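Mono(ADP-ribosyl)transferase SpvB (Salmonella typhimurium, PDB 2GWL) probably transfers ADP-ribose from NAD(+) to an arginine of host actin, which stops actin polymerising, through the catalytic domain that makes up this chain. Local coordinates at residues A[70-75]-A[132-137]; A[78-83]-A[123-128]; A[109-114]-A[146-151]. All blocks are in the same frame, centred on the assembly; numbering follows the deposited sequence.

In the fold
All three contacts lie in the ADP-ribosyltransferase core of SpvB, whose strands form a mixed five-stranded sheet and a small three-stranded antiparallel one. Contact 2 (78-83 with 123-128) pairs two strands at one end of the larger sheet, while contact 3 (109-114 with 146-151) pairs two strands of the smaller; their centres are about 9 Å apart. Contact 1 (70-75 with 132-137) lies on the far edge of the smaller sheet, about 8 Å from contact 3 and 15 Å from contact 2. Along the chain the segments run 70-75, 78-83, 109-114, 123-128, 132-137, 146-151. Tyr-79 O with Ser-112 N and Arg-80 NH1 with Ser-110 O join contacts 2 and 3, and the dinucleotide touches both.

Contact 1: residues A[70-75]-A[132-137]; sequences LPETDH and KGRILG
Strand 134-135 is an outer strand of the three-stranded sheet, and here the loop that leads from helix 49-68 to strand 77-82 runs past it, with Arg-134 and Ile-135 as the main points of touch. The Arg-134 chain bends at CG (chi2 -74°), and its CD comes 3.2 Å from Leu-70 O. Glu-72 CG sits over the centre of one guanidinium face, 3.4 Å from Arg-134 CZ. The carboxylate of Glu-72 is stacked nearly parallel to the guanidinium, 17° between planes, but its OE1 lies well off the guanidinium plane, 4.2 Å from Arg-134 NH1, so the charges attract without a salt bridge. That NH1 instead bonds Gly-133 O at 2.8 Å and also His-131 O, which helps to fix the rotation of the group. On the next residue, Ile-135 CG1 lies against Thr-73 OG1 and, at 3.7 Å, His-75 CE1, crossing both side chains at about a right angle. Thr-73 OG1 and His-75 ND1 share a hydrogen bond in the plane of the imidazole. At the other end Leu-70 CD1 meets Leu-136 CD2 at 4.1 Å. One water links Pro-71 O, Thr-73 OG1 and Ile-135 N, another bridges Pro-71 O to Ile-135 O, and a third joins Thr-73 N to Gly-133 O. The loop is therefore tied to the backbone of 133-135 largely through water, with the charges of Glu-72 and Arg-134 probably adding a modest attraction.

Contact 2: residues A[78-83]-A[123-128]; sequences VYRGLK and LNIYLE. With NAI (1,4-dihydronicotinamide adenine dinucleotide), chain B.
The Tyr-79 ring has Leu-123 O and Asn-124 OD1 at its edge, the amide oxygen 3.4 Å from Tyr-79 CE1, with ring and amide planes 9° apart; Asn-124 ND2 bonds Asn-194 OD1. The guanidinium of Arg-80 has Leu-82 CD2 on one face, 3.3 Å above the plane and toward its rim, and the dinucleotide's diphosphate at its edge. Arg-80 NH1 gives a 2.6 Å bond to O1N of the dinucleotide and NH2 a 3.0 Å bond to its O1A, so one side chain grips both phosphates. With CG anti to the backbone N (chi1 -178°) and the chain extended to NE, the Arg-80 side chain reaches the phosphates; NH1 also bonds Ser-110 O. Leu-82 CD1 touches Leu-123 CD1 at 3.6 Å, and Val-78 CG2 packs on Ile-125 CB. Along the backbone, Val-78 with Ile-125 and Arg-80 with Leu-123 are antiparallel hydrogen-bonded pairs, Tyr-79 with Asn-124 the non-hydrogen-bonded pair between them. Gly-81 clasps the carboxamide of the dihydronicotinamide, N to O7N at 3.0 Å and O from N7N at 3.2 Å. An arginine on the edge strand, followed by a backbone clasp on the carboxamide, is the NAD-binding arrangement of R-S-E class ADP-ribosyltransferases.

Contact 3: residues A[109-114]-A[146-151]; sequences MSTSPD and AEMLFP. With NAI (1,4-dihydronicotinamide adenine dinucleotide), chain B.
Ser-110 and Glu-147 converge beside the nicotinamide riboside: Ser-110 OG donates a very short 2.5 Å bond to Glu-147 OE2. Glu-147 CG is anti to its own backbone N (chi1 177°) and the chain stays extended, which carries the carboxylate past Ser-110 to the ribose. There its other oxygen, OE1, accepts from O2D of the dinucleotide at 2.7 Å, so protein holds one carboxylate oxygen and ligand the other. On the opposite face of the sheet, Met-109 and Phe-150 lie side by side and point the same way. The bend at the sulfur (chi3 78°) brings Met-109 CE over one face of the Phe-150 ring, 3.9 Å from its centroid, a CH-pi contact. Thr-111 OG1 sits at the edge of that ring, in its plane, and bonds Met-148 O at 2.8 Å. This oxygen also accepts from Thr-111 N, the two donors arriving from opposite faces of the carbonyl plane. Beyond the strand end, Pro-113 CG rests on Ala-146 CB at 3.6 Å, and a water joins Ser-112 OG to Ala-146 O. Asp-114 N donates to Ser-112 OG, making an ST turn. Together with Arg-80, the Ser-Thr-Ser run at the end of strand 109-111 and Glu-147 just before strand 148-150 form the R-S-E signature of this class of ADP-ribosyltransferases, consistent with the predicted active-site roles of Arg-80, Ser-110 and Glu-147.

Contact 1: residues A[70-75]-A[132-137]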
loop_
_atom_site.group_PDB
_atom_site.type_symbol
_atom_site.label_atom_id
_atom_site.label_comp_id
_atom_site.label_asym_id
_atom_site.label_seq_id
_atom_site.Cartn_x
_atom_site.Cartn_y
_atom_site.Cartn_z
ATOM N N LEU A 70 3.884 -8.420 -13.858
ATOM C CA LEU A 70 4.924 -9.117 -13.103
ATOM C C LEU A 70 4.497 -10.523 -12.708
ATOM O O LEU A 70 3.307 -10.786 -12.588
ATOM C CB LEU A 70 5.278 -8.362 -11.843
ATOM C CG LEU A 70 5.771 -6.945 -12.072
ATOM C CD1 LEU A 70 6.199 -6.378 -10.748
ATOM C CD2 LEU A 70 6.881 -6.876 -13.093
ATOM N N PRO A 71 5.458 -11.426 -12.534
ATOM C CA PRO A 71 5.152 -12.811 -12.182
ATOM C C PRO A 71 4.426 -12.953 -10.828
ATOM O O PRO A 71 4.753 -12.257 -9.855
ATOM C CB PRO A 71 6.541 -13.452 -12.049
ATOM C CG PRO A 71 7.467 -12.579 -12.824
ATOM C CD PRO A 71 6.913 -11.206 -12.677
ATOM N N GLU A 72 3.445 -13.847 -10.790
ATOM C CA GLU A 72 2.796 -14.201 -9.534
ATOM C C GLU A 72 3.702 -15.113 -8.731
ATOM O O GLU A 72 4.551 -15.836 -9.306
ATOM C CB GLU A 72 1.486 -14.906 -9.800
ATOM C CG GLU A 72 0.498 -14.112 -10.574
ATOM C CD GLU A 72 -0.803 -14.882 -10.767
ATOM O OE1 GLU A 72 -1.537 -15.103 -9.785
ATOM O OE2 GLU A 72 -1.092 -15.249 -11.921
ATOM N N THR A 73 3.483 -15.126 -7.417
ATOM C CA THR A 73 4.265 -15.930 -6.466
ATOM C C THR A 73 3.327 -16.688 -5.544
ATOM O O THR A 73 2.124 -16.512 -5.594
ATOM C CB THR A 73 5.216 -15.058 -5.638
ATOM O OG1 THR A 73 4.552 -13.867 -5.245
ATOM C CG2 THR A 73 6.433 -14.638 -6.454
ATOM N N ASP A 74 3.858 -17.584 -4.731
ATOM C CA ASP A 74 2.994 -18.447 -3.917
ATOM C C ASP A 74 2.649 -17.925 -2.536
ATOM O O ASP A 74 2.083 -18.666 -1.737
ATOM C CB ASP A 74 3.621 -19.833 -3.826
ATOM C CG ASP A 74 3.701 -20.480 -5.176
ATOM O OD1 ASP A 74 2.673 -20.444 -5.902
ATOM O OD2 ASP A 74 4.777 -21.008 -5.541
ATOM N N HIS A 75 2.944 -16.653 -2.270
ATOM C CA HIS A 75 2.701 -16.036 -0.976
ATOM C C HIS A 75 1.223 -16.078 -0.566
ATOM O O HIS A 75 0.308 -15.768 -1.348
ATOM C CB HIS A 75 3.189 -14.585 -0.943
ATOM C CG HIS A 75 4.657 -14.428 -1.186
ATOM N ND1 HIS A 75 5.190 -14.272 -2.450
ATOM C CD2 HIS A 75 5.698 -14.376 -0.327
ATOM C CE1 HIS A 75 6.505 -14.175 -2.356
ATOM N NE2 HIS A 75 6.836 -14.231 -1.075
ATOM N N LYS A 132 -4.218 -9.962 -6.628
ATOM C CA LYS A 132 -3.560 -9.020 -7.573
ATOM C C LYS A 132 -2.235 -8.462 -7.110
ATOM O O LYS A 132 -1.599 -7.672 -7.808
ATOM C CB LYS A 132 -4.501 -7.872 -7.896
ATOM C CG LYS A 132 -5.771 -8.228 -8.687
ATOM C CD LYS A 132 -6.522 -6.921 -8.910
ATOM C CE LYS A 132 -7.549 -7.046 -9.949
ATOM N NZ LYS A 132 -8.506 -8.003 -9.535
ATOM N N GLY A 133 -1.751 -8.910 -5.956
ATOM C CA GLY A 133 -0.506 -8.428 -5.455
ATOM C C GLY A 133 0.636 -9.019 -6.185
ATOM O O GLY A 133 0.562 -10.187 -6.621
ATOM N N ARG A 134 1.716 -8.241 -6.303
ATOM C CA ARG A 134 2.873 -8.702 -7.050
ATOM C C ARG A 134 4.144 -8.271 -6.403
ATOM O O ARG A 134 4.300 -7.129 -6.027
ATOM C CB ARG A 134 2.901 -8.204 -8.540
ATOM C CG ARG A 134 1.764 -8.617 -9.390
ATOM C CD ARG A 134 1.853 -10.080 -9.777
ATOM N NE ARG A 134 0.735 -10.406 -10.644
ATOM C CZ ARG A 134 -0.464 -10.840 -10.247
ATOM N NH1 ARG A 134 -0.737 -11.048 -8.971
ATOM N NH2 ARG A 134 -1.404 -11.096 -11.151
ATOM N N ILE A 135 5.075 -9.206 -6.288
ATOM C CA ILE A 135 6.425 -8.924 -5.808
ATOM C C ILE A 135 7.176 -8.017 -6.780
ATOM O O ILE A 135 7.281 -8.329 -7.972
ATOM C CB ILE A 135 7.233 -10.246 -5.624
ATOM C CG1 ILE A 135 6.629 -11.114 -4.486
ATOM C CG2 ILE A 135 8.711 -9.954 -5.345
ATOM C CD1 ILE A 135 6.750 -10.524 -3.119
ATOM N N LEU A 136 7.738 -6.912 -6.306
ATOM C CA LEU A 136 8.384 -5.958 -7.248
ATOM C C LEU A 136 9.730 -6.386 -7.706
ATOM O O LEU A 136 10.091 -6.168 -8.859
ATOM C CB LEU A 136 8.532 -4.564 -6.643
ATOM C CG LEU A 136 7.219 -3.869 -6.315
ATOM C CD1 LEU A 136 7.487 -2.511 -5.750
ATOM C CD2 LEU A 136 6.328 -3.736 -7.585
ATOM N N GLY A 137 10.515 -6.970 -6.817
ATOM C CA GLY A 137 11.856 -7.410 -7.175
ATOM C C GLY A 137 12.675 -6.227 -7.687
ATOM O O GLY A 137 12.657 -5.139 -7.084
HETATM O O HOH W 1 4.210 -11.852 -7.081
HETATM O O HOH W 2 7.001 -10.719 -9.301
HETATM O O HOH W 3 1.290 -13.123 -6.836
#

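Contact 2: residues A[78-83]-A[123-128]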
loop_
_atom_site.group_PDB
_atom_site.type_symbol
_atom_site.label_atom_id
_atom_site.label_comp_id
_atom_site.label_asym_id
_atom_site.label_seq_id
_atom_site.Cartn_x
_atom_site.Cartn_y
_atom_site.Cartn_z
ATOM N N VAL A 78 0.987 -11.504 3.871
ATOM C CA VAL A 78 1.950 -10.399 3.796
ATOM C C VAL A 78 1.683 -9.502 4.940
ATOM O O VAL A 78 0.632 -9.617 5.616
ATOM C CB VAL A 78 1.806 -9.592 2.460
ATOM C CG1 VAL A 78 2.241 -10.437 1.350
ATOM C CG2 VAL A 78 0.384 -9.129 2.289
ATOM N N TYR A 79 2.595 -8.589 5.153
ATOM C CA TYR A 79 2.544 -7.689 6.327
ATOM C C TYR A 79 2.641 -6.249 5.938
ATOM O O TYR A 79 3.295 -5.891 4.929
ATOM C CB TYR A 79 3.664 -8.005 7.352
ATOM C CG TYR A 79 3.815 -9.458 7.535
ATOM C CD1 TYR A 79 2.909 -10.181 8.324
ATOM C CD2 TYR A 79 4.834 -10.149 6.898
ATOM C CE1 TYR A 79 3.031 -11.574 8.482
ATOM C CE2 TYR A 79 4.959 -11.537 7.032
ATOM C CZ TYR A 79 4.053 -12.221 7.851
ATOM O OH TYR A 79 4.174 -13.565 7.981
ATOM N N ARG A 80 1.983 -5.418 6.741
ATOM C CA ARG A 80 2.002 -3.964 6.562
ATOM C C ARG A 80 1.876 -3.240 7.904
ATOM O O ARG A 80 0.986 -3.534 8.689
ATOM C CB ARG A 80 0.856 -3.627 5.615
ATOM C CG ARG A 80 0.690 -2.177 5.224
ATOM C CD ARG A 80 -0.322 -2.143 4.062
ATOM N NE ARG A 80 -0.880 -0.805 3.782
ATOM C CZ ARG A 80 -0.207 0.264 3.331
ATOM N NH1 ARG A 80 1.091 0.222 3.076
ATOM N NH2 ARG A 80 -0.866 1.412 3.124
ATOM N N GLY A 81 2.770 -2.319 8.168
ATOM C CA GLY A 81 2.778 -1.538 9.412
ATOM C C GLY A 81 2.088 -0.243 9.060
ATOM O O GLY A 81 2.368 0.360 7.962
ATOM N N LEU A 82 1.209 0.232 9.933
ATOM C CA LEU A 82 0.486 1.517 9.683
ATOM C C LEU A 82 0.549 2.321 10.960
ATOM O O LEU A 82 0.530 1.774 12.085
ATOM C CB LEU A 82 -1.020 1.338 9.311
ATOM C CG LEU A 82 -1.522 0.621 8.036
ATOM C CD1 LEU A 82 -3.044 0.643 7.955
ATOM C CD2 LEU A 82 -0.940 1.187 6.746
ATOM N N LYS A 83 0.547 3.640 10.819
ATOM C CA LYS A 83 0.376 4.526 11.941
ATOM C C LYS A 83 -1.065 4.985 11.873
ATOM O O LYS A 83 -1.410 5.804 11.008
ATOM C CB LYS A 83 1.279 5.729 11.806
ATOM C CG LYS A 83 1.178 6.700 12.932
ATOM C CD LYS A 83 2.158 7.874 12.728
ATOM C CE LYS A 83 2.859 8.268 14.019
ATOM N NZ LYS A 83 3.982 9.203 13.749
ATOM N N LEU A 123 -0.560 -5.002 10.369
ATOM C CA LEU A 123 -1.535 -5.747 9.568
ATOM C C LEU A 123 -0.960 -7.059 9.148
ATOM O O LEU A 123 0.157 -7.129 8.617
ATOM C CB LEU A 123 -1.954 -4.939 8.292
ATOM C CG LEU A 123 -2.415 -3.515 8.562
ATOM C CD1 LEU A 123 -2.849 -2.923 7.206
ATOM C CD2 LEU A 123 -3.598 -3.451 9.515
ATOM N N ASN A 124 -1.717 -8.104 9.421
ATOM C CA ASN A 124 -1.417 -9.476 9.091
ATOM C C ASN A 124 -2.449 -9.833 8.075
ATOM O O ASN A 124 -3.659 -9.974 8.381
ATOM C CB ASN A 124 -1.500 -10.340 10.364
ATOM C CG ASN A 124 -1.211 -11.774 10.124
ATOM O OD1 ASN A 124 -0.214 -12.122 9.503
ATOM N ND2 ASN A 124 -2.046 -12.651 10.710
ATOM N N ILE A 125 -1.998 -9.840 6.806
ATOM C CA ILE A 125 -2.949 -9.865 5.650
ATOM C C ILE A 125 -2.867 -11.188 4.930
ATOM O O ILE A 125 -1.899 -11.485 4.243
ATOM C CB ILE A 125 -2.635 -8.729 4.632
ATOM C CG1 ILE A 125 -2.583 -7.411 5.355
ATOM C CG2 ILE A 125 -3.716 -8.766 3.548
ATOM C CD1 ILE A 125 -2.122 -6.215 4.592
ATOM N N TYR A 126 -3.912 -12.011 5.090
ATOM C CA TYR A 126 -4.012 -13.255 4.391
ATOM C C TYR A 126 -4.503 -13.063 2.964
ATOM O O TYR A 126 -5.342 -12.212 2.676
ATOM C CB TYR A 126 -4.941 -14.193 5.115
ATOM C CG TYR A 126 -4.369 -14.537 6.446
ATOM C CD1 TYR A 126 -3.296 -15.420 6.550
ATOM C CD2 TYR A 126 -4.859 -13.945 7.597
ATOM C CE1 TYR A 126 -2.747 -15.740 7.786
ATOM C CE2 TYR A 126 -4.323 -14.268 8.843
ATOM C CZ TYR A 126 -3.261 -15.188 8.919
ATOM O OH TYR A 126 -2.652 -15.488 10.127
ATOM N N LEU A 127 -3.968 -13.887 2.090
ATOM C CA LEU A 127 -4.223 -13.745 0.620
ATOM C C LEU A 127 -4.766 -15.069 0.134
ATOM O O LEU A 127 -4.339 -16.125 0.626
ATOM C CB LEU A 127 -2.919 -13.401 -0.122
ATOM C CG LEU A 127 -2.156 -12.176 0.296
ATOM C CD1 LEU A 127 -0.836 -12.087 -0.477
ATOM C CD2 LEU A 127 -3.052 -10.981 0.161
ATOM N N GLU A 128 -5.710 -15.037 -0.807
ATOM C CA GLU A 128 -6.222 -16.227 -1.469
ATOM C C GLU A 128 -5.603 -16.316 -2.860
ATOM O O GLU A 128 -5.155 -15.312 -3.394
ATOM C CB GLU A 128 -7.748 -16.180 -1.612
ATOM C CG GLU A 128 -8.561 -16.369 -0.337
ATOM C CD GLU A 128 -8.082 -17.471 0.553
ATOM O OE1 GLU A 128 -7.927 -18.606 0.064
ATOM O OE2 GLU A 128 -7.861 -17.207 1.759
HETATM P PA NAI B . 1.306 4.618 2.221
HETATM O O1A NAI B . 0.832 3.371 1.591
HETATM O O2A NAI B . 1.051 5.824 1.389
HETATM O O5B NAI B . 0.848 4.658 3.775
HETATM C C5B NAI B . 0.038 5.702 4.164
HETATM C C4B NAI B . 0.187 6.102 5.615
HETATM O O4B NAI B . -0.773 7.112 5.479
HETATM C C3B NAI B . -0.273 5.179 6.772
HETATM O O3B NAI B . 0.739 4.800 7.714
HETATM C C2B NAI B . -1.376 5.998 7.443
HETATM O O2B NAI B . -0.889 6.685 8.589
HETATM C C1B NAI B . -1.800 7.058 6.419
HETATM N N9A NAI B . -3.087 6.789 5.766
HETATM C C8A NAI B . -3.973 7.783 5.434
HETATM N N7A NAI B . -5.082 7.228 4.907
HETATM C C5A NAI B . -4.871 5.889 4.894
HETATM C C6A NAI B . -5.688 4.898 4.450
HETATM N N6A NAI B . -6.929 5.270 4.090
HETATM N N1A NAI B . -5.248 3.603 4.538
HETATM C C2A NAI B . -4.019 3.281 5.074
HETATM N N3A NAI B . -3.199 4.284 5.521
HETATM C C4A NAI B . -3.632 5.577 5.441
HETATM O O3 NAI B . 2.899 4.477 2.458
HETATM P PN NAI B . 3.677 3.113 2.808
HETATM O O1N NAI B . 2.963 1.844 2.445
HETATM O O2N NAI B . 4.111 3.327 4.204
HETATM O O5D NAI B . 4.963 3.112 1.843
HETATM C C5D NAI B . 6.061 3.956 2.117
HETATM C C4D NAI B . 7.335 3.207 1.721
HETATM O O4D NAI B . 7.431 1.988 2.440
HETATM C C3D NAI B . 7.341 2.858 0.236
HETATM O O3D NAI B . 8.571 3.285 -0.309
HETATM C C2D NAI B . 7.234 1.354 0.215
HETATM O O2D NAI B . 8.083 0.931 -0.812
HETATM C C1D NAI B . 7.739 0.914 1.598
HETATM N N1N NAI B . 7.082 -0.291 2.157
HETATM C C2N NAI B . 6.004 -0.121 2.991
HETATM C C3N NAI B . 5.347 -1.229 3.517
HETATM C C7N NAI B . 4.482 -1.064 4.770
HETATM O O7N NAI B . 4.466 -2.131 5.662
HETATM N N7N NAI B . 3.777 0.049 5.069
HETATM C C4N NAI B . 5.825 -2.504 3.163
HETATM C C5N NAI B . 6.914 -2.665 2.308
HETATM C C6N NAI B . 7.555 -1.547 1.815
#

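Contact 3: residues A[109-114]-A[146-151]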
loop_
_atom_site.group_PDB
_atom_site.type_symbol
_atom_site.label_atom_id
_atom_site.label_comp_id
_atom_site.label_asym_id
_atom_site.label_seq_id
_atom_site.Cartn_x
_atom_site.Cartn_y
_atom_site.Cartn_z
ATOM N N MET A 109 -1.389 -0.448 -2.567
ATOM C CA MET A 109 -1.091 -0.943 -1.200
ATOM C C MET A 109 0.226 -1.689 -1.149
ATOM O O MET A 109 0.432 -2.734 -1.794
ATOM C CB MET A 109 -2.258 -1.782 -0.691
ATOM C CG MET A 109 -2.103 -2.237 0.824
ATOM S SD MET A 109 -3.458 -3.253 1.247
ATOM C CE MET A 109 -3.070 -4.880 0.516
ATOM N N SER A 110 1.169 -1.088 -0.413
ATOM C CA SER A 110 2.491 -1.626 -0.208
ATOM C C SER A 110 2.540 -2.604 1.014
ATOM O O SER A 110 2.101 -2.251 2.116
ATOM C CB SER A 110 3.456 -0.472 -0.012
ATOM O OG SER A 110 4.752 -0.968 0.040
ATOM N N THR A 111 3.014 -3.809 0.778
ATOM C CA THR A 111 3.109 -4.816 1.820
ATOM C C THR A 111 4.501 -5.463 1.703
ATOM O O THR A 111 5.232 -5.261 0.747
ATOM C CB THR A 111 2.037 -5.901 1.685
ATOM O OG1 THR A 111 2.317 -6.745 0.587
ATOM C CG2 THR A 111 0.634 -5.388 1.570
ATOM N N SER A 112 4.891 -6.228 2.723
ATOM C CA SER A 112 6.125 -6.990 2.678
ATOM C C SER A 112 5.781 -8.461 2.873
ATOM O O SER A 112 4.994 -8.813 3.782
ATOM C CB SER A 112 7.072 -6.568 3.773
ATOM O OG SER A 112 8.079 -7.593 3.895
ATOM N N PRO A 113 6.349 -9.331 2.046
ATOM C CA PRO A 113 6.113 -10.736 2.275
ATOM C C PRO A 113 6.959 -11.318 3.428
ATOM O O PRO A 113 6.741 -12.460 3.830
ATOM C CB PRO A 113 6.618 -11.364 0.961
ATOM C CG PRO A 113 7.719 -10.455 0.554
ATOM C CD PRO A 113 7.289 -9.099 0.934
ATOM N N ASP A 114 7.950 -10.564 3.886
ATOM C CA ASP A 114 9.040 -11.098 4.671
ATOM C C ASP A 114 8.891 -10.642 6.105
ATOM O O ASP A 114 9.060 -11.441 7.019
ATOM C CB ASP A 114 10.385 -10.552 4.197
ATOM C CG ASP A 114 10.926 -11.256 2.973
ATOM O OD1 ASP A 114 10.319 -12.268 2.538
ATOM O OD2 ASP A 114 11.966 -10.759 2.463
ATOM N N ALA A 146 12.150 -6.873 0.337
ATOM C CA ALA A 146 11.058 -7.301 -0.496
ATOM C C ALA A 146 9.767 -6.480 -0.301
ATOM O O ALA A 146 9.463 -5.942 0.778
ATOM C CB ALA A 146 10.797 -8.798 -0.346
ATOM N N GLU A 147 9.030 -6.375 -1.404
ATOM C CA GLU A 147 7.764 -5.629 -1.458
ATOM C C GLU A 147 6.774 -6.294 -2.405
ATOM O O GLU A 147 7.040 -6.502 -3.590
ATOM C CB GLU A 147 7.975 -4.164 -1.853
ATOM C CG GLU A 147 6.668 -3.383 -1.978
ATOM C CD GLU A 147 6.813 -1.893 -2.140
ATOM O OE1 GLU A 147 7.934 -1.394 -2.218
ATOM O OE2 GLU A 147 5.780 -1.231 -2.216
ATOM N N MET A 148 5.618 -6.627 -1.870
ATOM C CA MET A 148 4.485 -7.022 -2.669
ATOM C C MET A 148 3.543 -5.803 -2.749
ATOM O O MET A 148 3.018 -5.336 -1.749
ATOM C CB MET A 148 3.751 -8.216 -2.079
ATOM C CG MET A 148 2.588 -8.609 -2.950
ATOM S SD MET A 148 1.796 -10.122 -2.598
ATOM C CE MET A 148 2.839 -11.393 -3.240
ATOM N N LEU A 149 3.340 -5.285 -3.955
ATOM C CA LEU A 149 2.450 -4.154 -4.178
ATOM C C LEU A 149 1.130 -4.614 -4.778
ATOM O O LEU A 149 1.080 -5.503 -5.616
ATOM C CB LEU A 149 3.126 -3.144 -5.130
ATOM C CG LEU A 149 2.524 -1.722 -5.329
ATOM C CD1 LEU A 149 2.610 -0.746 -4.092
ATOM C CD2 LEU A 149 3.230 -1.047 -6.505
ATOM N N PHE A 150 0.059 -3.943 -4.373
ATOM C CA PHE A 150 -1.265 -4.197 -4.869
ATOM C C PHE A 150 -1.760 -2.936 -5.580
ATOM O O PHE A 150 -1.489 -1.821 -5.137
ATOM C CB PHE A 150 -2.268 -4.552 -3.765
ATOM C CG PHE A 150 -1.968 -5.888 -3.044
ATOM C CD1 PHE A 150 -2.777 -6.993 -3.225
ATOM C CD2 PHE A 150 -0.838 -5.997 -2.252
ATOM C CE1 PHE A 150 -2.476 -8.223 -2.580
ATOM C CE2 PHE A 150 -0.531 -7.213 -1.549
ATOM C CZ PHE A 150 -1.308 -8.307 -1.735
ATOM N N PRO A 151 -2.553 -3.119 -6.630
ATOM C CA PRO A 151 -3.136 -1.994 -7.365
ATOM C C PRO A 151 -4.245 -1.337 -6.578
ATOM O O PRO A 151 -4.678 -1.842 -5.523
ATOM C CB PRO A 151 -3.700 -2.661 -8.658
ATOM C CG PRO A 151 -4.094 -3.972 -8.254
ATOM C CD PRO A 151 -3.005 -4.398 -7.194
HETATM P PA NAI B . 1.306 4.618 2.221
HETATM O O1A NAI B . 0.832 3.371 1.591
HETATM O O2A NAI B . 1.051 5.824 1.389
HETATM O O5B NAI B . 0.848 4.658 3.775
HETATM C C5B NAI B . 0.038 5.702 4.164
HETATM C C4B NAI B . 0.187 6.102 5.615
HETATM O O4B NAI B . -0.773 7.112 5.479
HETATM C C3B NAI B . -0.273 5.179 6.772
HETATM O O3B NAI B . 0.739 4.800 7.714
HETATM C C2B NAI B . -1.376 5.998 7.443
HETATM O O2B NAI B . -0.889 6.685 8.589
HETATM C C1B NAI B . -1.800 7.058 6.419
HETATM N N9A NAI B . -3.087 6.789 5.766
HETATM C C8A NAI B . -3.973 7.783 5.434
HETATM N N7A NAI B . -5.082 7.228 4.907
HETATM C C5A NAI B . -4.871 5.889 4.894
HETATM C C6A NAI B . -5.688 4.898 4.450
HETATM N N6A NAI B . -6.929 5.270 4.090
HETATM N N1A NAI B . -5.248 3.603 4.538
HETATM C C2A NAI B . -4.019 3.281 5.074
HETATM N N3A NAI B . -3.199 4.284 5.521
HETATM C C4A NAI B . -3.632 5.577 5.441
HETATM O O3 NAI B . 2.899 4.477 2.458
HETATM P PN NAI B . 3.677 3.113 2.808
HETATM O O1N NAI B . 2.963 1.844 2.445
HETATM O O2N NAI B . 4.111 3.327 4.204
HETATM O O5D NAI B . 4.963 3.112 1.843
HETATM C C5D NAI B . 6.061 3.956 2.117
HETATM C C4D NAI B . 7.335 3.207 1.721
HETATM O O4D NAI B . 7.431 1.988 2.440
HETATM C C3D NAI B . 7.341 2.858 0.236
HETATM O O3D NAI B . 8.571 3.285 -0.309
HETATM C C2D NAI B . 7.234 1.354 0.215
HETATM O O2D NAI B . 8.083 0.931 -0.812
HETATM C C1D NAI B . 7.739 0.914 1.598
HETATM N N1N NAI B . 7.082 -0.291 2.157
HETATM C C2N NAI B . 6.004 -0.121 2.991
HETATM C C3N NAI B . 5.347 -1.229 3.517
HETATM C C7N NAI B . 4.482 -1.064 4.770
HETATM O O7N NAI B . 4.466 -2.131 5.662
HETATM N N7N NAI B . 3.777 0.049 5.069
HETATM C C4N NAI B . 5.825 -2.504 3.163
HETATM C C5N NAI B . 6.914 -2.665 2.308
HETATM C C6N NAI B . 7.555 -1.547 1.815
HETATM O O HOH W 4 10.219 -6.330 3.269
#